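Local coordinates for carbonic anhydrase (Coccomyxa sp. PA, PDB 3UCJ), which catalyses the reversible, zinc-dependent hydration of carbon dioxide to hydrogencarbonate and is seen here as the complex with the inhibitor acetazolamide, at the interface of chains A and B. Numbering follows the deposited sequence. Chains: chain A/B, Carbonic anhydrase.

Contact 1: the interface of chains A and B. Residues chain A 48, 50, 69; chain B 65, 67.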
loop_
_atom_site.group_PDB
_atom_site.type_symbol
_atom_site.label_atom_id
_atom_site.label_comp_id
_atom_site.label_asym_id
_atom_site.label_seq_id
_atom_site.Cartn_x
_atom_site.Cartn_y
_atom_site.Cartn_z
ATOM N N ALA A 48 11.871 -12.658 -5.698
ATOM C CA ALA A 48 12.252 -13.120 -4.435
ATOM C C ALA A 48 12.637 -14.639 -4.467
ATOM O O ALA A 48 13.188 -15.130 -3.551
ATOM C CB ALA A 48 11.093 -12.886 -3.422
ATOM N N SER A 50 14.201 -18.073 -4.459
ATOM C CA SER A 50 15.447 -18.538 -3.834
ATOM C C SER A 50 16.527 -18.974 -4.815
ATOM O O SER A 50 17.663 -19.176 -4.379
ATOM C CB SER A 50 15.155 -19.698 -2.862
ATOM O OG SER A 50 14.705 -20.858 -3.585
ATOM N N ARG A 69 13.789 -7.124 -4.175
ATOM C CA ARG A 69 13.348 -8.426 -4.698
ATOM C C ARG A 69 11.969 -8.659 -4.082
ATOM O O ARG A 69 11.782 -8.434 -2.906
ATOM C CB ARG A 69 14.303 -9.547 -4.221
ATOM C CG ARG A 69 15.557 -9.605 -5.163
ATOM C CD ARG A 69 16.514 -10.634 -4.558
ATOM N NE ARG A 69 16.008 -12.035 -4.650
ATOM C CZ ARG A 69 16.726 -13.097 -4.330
ATOM N NH1 ARG A 69 17.990 -12.989 -3.846
ATOM N NH2 ARG A 69 16.171 -14.264 -4.421
ATOM N N VAL B 65 17.789 -19.822 -0.071
ATOM C CA VAL B 65 17.222 -18.686 0.700
ATOM C C VAL B 65 16.331 -17.842 -0.244
ATOM O O VAL B 65 16.733 -17.352 -1.263
ATOM C CB VAL B 65 18.288 -17.819 1.453
ATOM C CG1 VAL B 65 19.329 -17.228 0.455
ATOM C CG2 VAL B 65 17.642 -16.675 2.304
ATOM N N VAL B 67 14.193 -14.448 -0.705
ATOM C CA VAL B 67 14.641 -13.122 -0.269
ATOM C C VAL B 67 13.637 -11.991 -0.503
ATOM O O VAL B 67 13.249 -11.725 -1.622
ATOM C CB VAL B 67 15.996 -12.746 -1.032
ATOM C CG1 VAL B 67 16.465 -11.326 -0.645
ATOM C CG2 VAL B 67 17.110 -13.726 -0.591
HETATM O O HOH W 1 18.532 -15.787 -2.924
HETATM O O HOH W 2 19.957 -19.509 -2.297
#
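Strand 65-70 of chain B runs past A:Ala48, A:Ser50 and A:Arg69, in a subunit interface of this beta-class carbonic anhydrase beside the segment that carries the zinc ligand A:Cys47. A direct backbone link runs from B:Val67 N to A:Ala48 O, 3.1 Å and nearly straight (169° at H), the N-H meeting a lone pair in the carbonyl plane.

Packing comes from A:Arg69 lying flat over B:Val67. CB of the valine sits 3.3 Å above the guanidinium plane, over its centre, with CZ of A:Arg69 3.4 Å from that CB. The arginine chain bends at chi3 (69°), which turns the guanidinium face onto the valine, while CG2 of B:Val67 reaches NH1 at 3.5 Å. With an alanine here, B:Val67 would probably lose the flat cover over its CB and water 1 its two nitrogen partners on chain A.

Water adds further polar links. Water 1 lies at the guanidinium edge, in its plane, shared by NH1 and NH2 of A:Arg69, and pairs with B:Val65 O at 2.9 Å. Water 2 joins A:Ser50 O to B:Val65 N, each 3.1 Å from its oxygen, so both backbone polar atoms of B:Val65 reach chain A through water.

Contact 2: the interface of chains A and B. Residues chain A 19, 31, 62; chain B 51, 57, 188, 190, 192-193.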
loop_
_atom_site.group_PDB
_atom_site.type_symbol
_atom_site.label_atom_id
_atom_site.label_comp_id
_atom_site.label_asym_id
_atom_site.label_seq_id
_atom_site.Cartn_x
_atom_site.Cartn_y
_atom_site.Cartn_z
ATOM N N TRP A 19 33.319 -17.564 4.990
ATOM C CA TRP A 19 33.241 -16.696 3.830
ATOM C C TRP A 19 33.894 -15.337 4.046
ATOM O O TRP A 19 34.637 -14.899 3.193
ATOM C CB TRP A 19 31.733 -16.470 3.424
ATOM C CG TRP A 19 31.540 -15.419 2.384
ATOM C CD1 TRP A 19 31.721 -15.545 1.038
ATOM C CD2 TRP A 19 31.113 -14.047 2.611
ATOM N NE1 TRP A 19 31.436 -14.342 0.404
ATOM C CE2 TRP A 19 31.062 -13.414 1.357
ATOM C CE3 TRP A 19 30.764 -13.317 3.764
ATOM C CZ2 TRP A 19 30.661 -12.094 1.202
ATOM C CZ3 TRP A 19 30.351 -12.008 3.610
ATOM C CH2 TRP A 19 30.295 -11.414 2.327
ATOM N N PHE A 31 35.918 -5.739 2.488
ATOM C CA PHE A 31 34.803 -5.204 3.338
ATOM C C PHE A 31 35.129 -3.785 3.820
ATOM O O PHE A 31 34.278 -2.851 3.814
ATOM C CB PHE A 31 34.549 -6.129 4.497
ATOM C CG PHE A 31 34.159 -7.519 4.082
ATOM C CD1 PHE A 31 32.930 -7.731 3.384
ATOM C CD2 PHE A 31 34.977 -8.608 4.362
ATOM C CE1 PHE A 31 32.577 -8.996 2.967
ATOM C CE2 PHE A 31 34.624 -9.922 3.970
ATOM C CZ PHE A 31 33.385 -10.115 3.285
ATOM N N PRO A 62 30.450 -6.982 -2.460
ATOM C CA PRO A 62 29.624 -5.978 -1.744
ATOM C C PRO A 62 29.764 -4.503 -2.210
ATOM O O PRO A 62 30.899 -4.022 -2.484
ATOM C CB PRO A 62 30.085 -6.144 -0.286
ATOM C CG PRO A 62 30.468 -7.612 -0.180
ATOM C CD PRO A 62 31.086 -7.945 -1.534
ATOM N N ARG B 51 25.599 -3.434 0.077
ATOM C CA ARG B 51 26.674 -4.111 0.760
ATOM C C ARG B 51 26.262 -5.407 1.424
ATOM O O ARG B 51 27.085 -6.073 1.987
ATOM C CB ARG B 51 27.312 -3.177 1.773
ATOM C CG ARG B 51 27.644 -1.844 1.210
ATOM C CD ARG B 51 28.025 -0.870 2.257
ATOM N NE ARG B 51 26.890 -0.215 2.844
ATOM C CZ ARG B 51 26.948 0.588 3.877
ATOM N NH1 ARG B 51 28.084 0.830 4.457
ATOM N NH2 ARG B 51 25.878 1.138 4.329
ATOM N N LEU B 57 26.683 -13.785 1.457
ATOM C CA LEU B 57 27.257 -13.678 2.782
ATOM C C LEU B 57 27.062 -14.923 3.613
ATOM O O LEU B 57 27.773 -15.154 4.569
ATOM C CB LEU B 57 26.788 -12.380 3.456
ATOM C CG LEU B 57 25.322 -12.333 4.004
ATOM C CD1 LEU B 57 25.382 -12.856 5.344
ATOM C CD2 LEU B 57 24.951 -10.841 4.037
ATOM N N TYR B 188 24.243 -7.480 10.442
ATOM C CA TYR B 188 25.431 -7.637 9.610
ATOM C C TYR B 188 26.268 -6.386 9.683
ATOM O O TYR B 188 25.751 -5.338 9.756
ATOM C CB TYR B 188 25.028 -7.878 8.169
ATOM C CG TYR B 188 26.109 -8.060 7.125
ATOM C CD1 TYR B 188 26.785 -9.241 6.995
ATOM C CD2 TYR B 188 26.383 -7.077 6.213
ATOM C CE1 TYR B 188 27.716 -9.418 6.028
ATOM C CE2 TYR B 188 27.321 -7.260 5.239
ATOM C CZ TYR B 188 27.978 -8.426 5.156
ATOM O OH TYR B 188 28.895 -8.584 4.193
ATOM N N PRO B 190 28.844 -4.352 7.512
ATOM C CA PRO B 190 29.309 -4.272 6.142
ATOM C C PRO B 190 30.825 -4.186 6.070
ATOM O O PRO B 190 31.408 -4.782 5.233
ATOM C CB PRO B 190 28.675 -2.996 5.644
ATOM C CG PRO B 190 27.556 -2.792 6.516
ATOM C CD PRO B 190 27.948 -3.251 7.820
ATOM N N THR B 192 33.045 -5.722 7.923
ATOM C CA THR B 192 33.796 -6.940 8.285
ATOM C C THR B 192 33.276 -8.183 7.600
ATOM O O THR B 192 33.900 -9.256 7.524
ATOM C CB THR B 192 33.730 -7.204 9.819
ATOM O OG1 THR B 192 32.364 -7.415 10.222
ATOM C CG2 THR B 192 34.273 -6.003 10.630
ATOM N N GLY B 193 32.055 -8.035 7.066
ATOM C CA GLY B 193 31.401 -9.178 6.393
ATOM C C GLY B 193 30.770 -10.143 7.380
ATOM O O GLY B 193 30.357 -11.245 6.987
#
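A:Trp19 and A:Phe31 present their flat rings to chain B, and each takes a backbone carbon on a face. At this subunit interface of the beta-class enzyme, CA of B:Leu57 lies over the six-membered ring of A:Trp19, 3.6 Å from its centroid and offset toward the rim. The leucine side chain continues past the indole at an angle, its CB 3.6 Å from CZ3. Two oxygens approach the same ring at its edge, in plane: B:Gly193 O, 3.5 Å from CZ3, and the phenol OH of B:Tyr188, 3.7 Å from CH2. A chi1 of 171° swings the indole out from its helix toward these partners.

A:Phe31 is covered more centrally. CA of B:Gly193 stands 3.5 Å above the middle of its ring, a CH-pi contact in which the glycine brings no side chain between backbone and ring. B:Thr192 O comes to CD2 at 3.4 Å, and B:Pro190 O lies by CB. The two aromatics also meet within chain A, CZ2 of A:Trp19 lying at the phenyl edge. B:Tyr188 crosses both at about a right angle, with CD2 of B:Leu57 against one face of its own ring. To one side, CB of A:Pro62 rests 3.8 Å from B:Arg51 O.

In the fold, helix 10-26 of chain A thus lies against helix 54-57 of chain B and the turn that follows strand 182-189.

Contact 3: the interface of chains A and B. Residues chain A 37-38, 40, 66; chain B 49-51.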
loop_
_atom_site.group_PDB
_atom_site.type_symbol
_atom_site.label_atom_id
_atom_site.label_comp_id
_atom_site.label_asym_id
_atom_site.label_seq_id
_atom_site.Cartn_x
_atom_site.Cartn_y
_atom_site.Cartn_z
ATOM N N SER A 37 30.285 3.689 3.755
ATOM C CA SER A 37 29.546 4.298 2.632
ATOM C C SER A 37 29.308 3.244 1.557
ATOM O O SER A 37 29.856 2.113 1.608
ATOM C CB SER A 37 30.342 5.456 1.924
ATOM O OG SER A 37 31.543 4.835 1.519
ATOM N N GLN A 38 28.430 3.573 0.599
ATOM C CA GLN A 38 28.277 2.670 -0.594
ATOM C C GLN A 38 28.166 3.570 -1.796
ATOM O O GLN A 38 27.597 4.674 -1.739
ATOM C CB GLN A 38 26.979 1.751 -0.530
ATOM C CG GLN A 38 25.688 2.653 -0.498
ATOM C CD GLN A 38 24.355 1.755 -0.280
ATOM O OE1 GLN A 38 24.219 0.675 -0.920
ATOM N NE2 GLN A 38 23.442 2.234 0.518
ATOM N N PRO A 40 27.106 2.033 -5.322
ATOM C CA PRO A 40 26.788 1.064 -6.355
ATOM C C PRO A 40 26.448 1.803 -7.614
ATOM O O PRO A 40 25.843 2.885 -7.555
ATOM C CB PRO A 40 25.482 0.366 -5.754
ATOM C CG PRO A 40 24.844 1.470 -4.995
ATOM C CD PRO A 40 26.115 1.976 -4.224
ATOM N N PHE A 66 22.522 -2.540 -5.537
ATOM C CA PHE A 66 21.437 -2.285 -4.621
ATOM C C PHE A 66 20.263 -3.131 -5.111
ATOM O O PHE A 66 20.022 -3.183 -6.271
ATOM C CB PHE A 66 21.089 -0.822 -4.704
ATOM C CG PHE A 66 20.355 -0.270 -3.524
ATOM C CD1 PHE A 66 21.019 0.393 -2.530
ATOM C CD2 PHE A 66 19.003 -0.330 -3.460
ATOM C CE1 PHE A 66 20.363 0.946 -1.507
ATOM C CE2 PHE A 66 18.344 0.212 -2.428
ATOM C CZ PHE A 66 19.014 0.858 -1.444
ATOM N N ASP B 49 20.356 -2.242 0.802
ATOM C CA ASP B 49 21.721 -1.715 0.777
ATOM C C ASP B 49 22.646 -2.620 -0.029
ATOM O O ASP B 49 22.708 -3.772 0.221
ATOM C CB ASP B 49 22.229 -1.572 2.219
ATOM C CG ASP B 49 23.601 -0.897 2.327
ATOM O OD1 ASP B 49 23.695 0.166 2.889
ATOM O OD2 ASP B 49 24.553 -1.466 1.874
ATOM N N SER B 50 23.397 -2.054 -0.958
ATOM C CA SER B 50 24.267 -2.826 -1.845
ATOM C C SER B 50 25.365 -3.638 -1.196
ATOM O O SER B 50 25.994 -4.415 -1.843
ATOM C CB SER B 50 24.911 -1.934 -2.885
ATOM O OG SER B 50 25.623 -0.918 -2.278
ATOM N N ARG B 51 25.599 -3.434 0.077
ATOM C CA ARG B 51 26.674 -4.111 0.760
ATOM C C ARG B 51 26.262 -5.407 1.424
ATOM O O ARG B 51 27.085 -6.073 1.987
ATOM C CB ARG B 51 27.312 -3.177 1.773
ATOM C CG ARG B 51 27.644 -1.844 1.210
ATOM C CD ARG B 51 28.025 -0.870 2.257
ATOM N NE ARG B 51 26.890 -0.215 2.844
ATOM C CZ ARG B 51 26.948 0.588 3.877
ATOM N NH1 ARG B 51 28.084 0.830 4.457
ATOM N NH2 ARG B 51 25.878 1.138 4.329
#
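A:Phe66 and A:Pro40 form the apolar side of this subunit contact, against the backbone of B:Asp49 and CB of B:Ser50. The phenyl ring turns one face to B:Asp49 N, which lies toward its rim, and CE1 packs 3.8 Å from B:Asp49 CA. CB of A:Pro40 sits 3.7 Å from CB of B:Ser50.

Farther out, A:Gln38 reaches over from chain A, its chain extended beyond CG (chi2 -174°), and lays its amide beside the B:Asp49 carboxylate with the two planes 18° apart. OE1 is gripped twice by B:Ser50: by the hydroxyl OG at 2.5 Å, in the carbonyl plane on a lone pair, and by the backbone N at 2.9 Å, tilted 19° from that plane. Two donors from one residue should fix the rotation of the amide, whose NE2 lies at the edge of the A:Phe66 ring. This places A:Gln38, which together with A:Phe66 lines the acetazolamide pocket, right against the active-site aspartate B:Asp49 of the neighbouring subunit.

At the rim B:Arg51 pairs with B:Asp49 in the Asp-Arg dyad typical of beta-class carbonic anhydrases. The arginine bends at chi3 and meets the carboxylate side-on, NH2 reaching OD1 at 2.8 Å in a salt bridge and NE taking the syn lone pair of OD2. The anti lone pair of OD2 receives B:Arg51 N at 2.9 Å.

Contacts 2 and 3 are neighbours, the centres of their C-alpha atoms about 11 Å apart, and B:Arg51 belongs to both: its backbone faces the former and its side chain the latter. Contact 1 lies about 18 Å from each. It uses the segment around residues 48-50 from chain A, whereas contact 3 uses 49-51 from chain B. Strand 65-70 of chain A serves both, through A:Arg69 in contact 1 and A:Phe66 in contact 3, while contact 1 also takes in the same strand of chain B. Two-fold symmetry repeats every contact. Each active-site segment is therefore buttressed by the partner subunit, which suggests that pairing helps to shape the zinc sites.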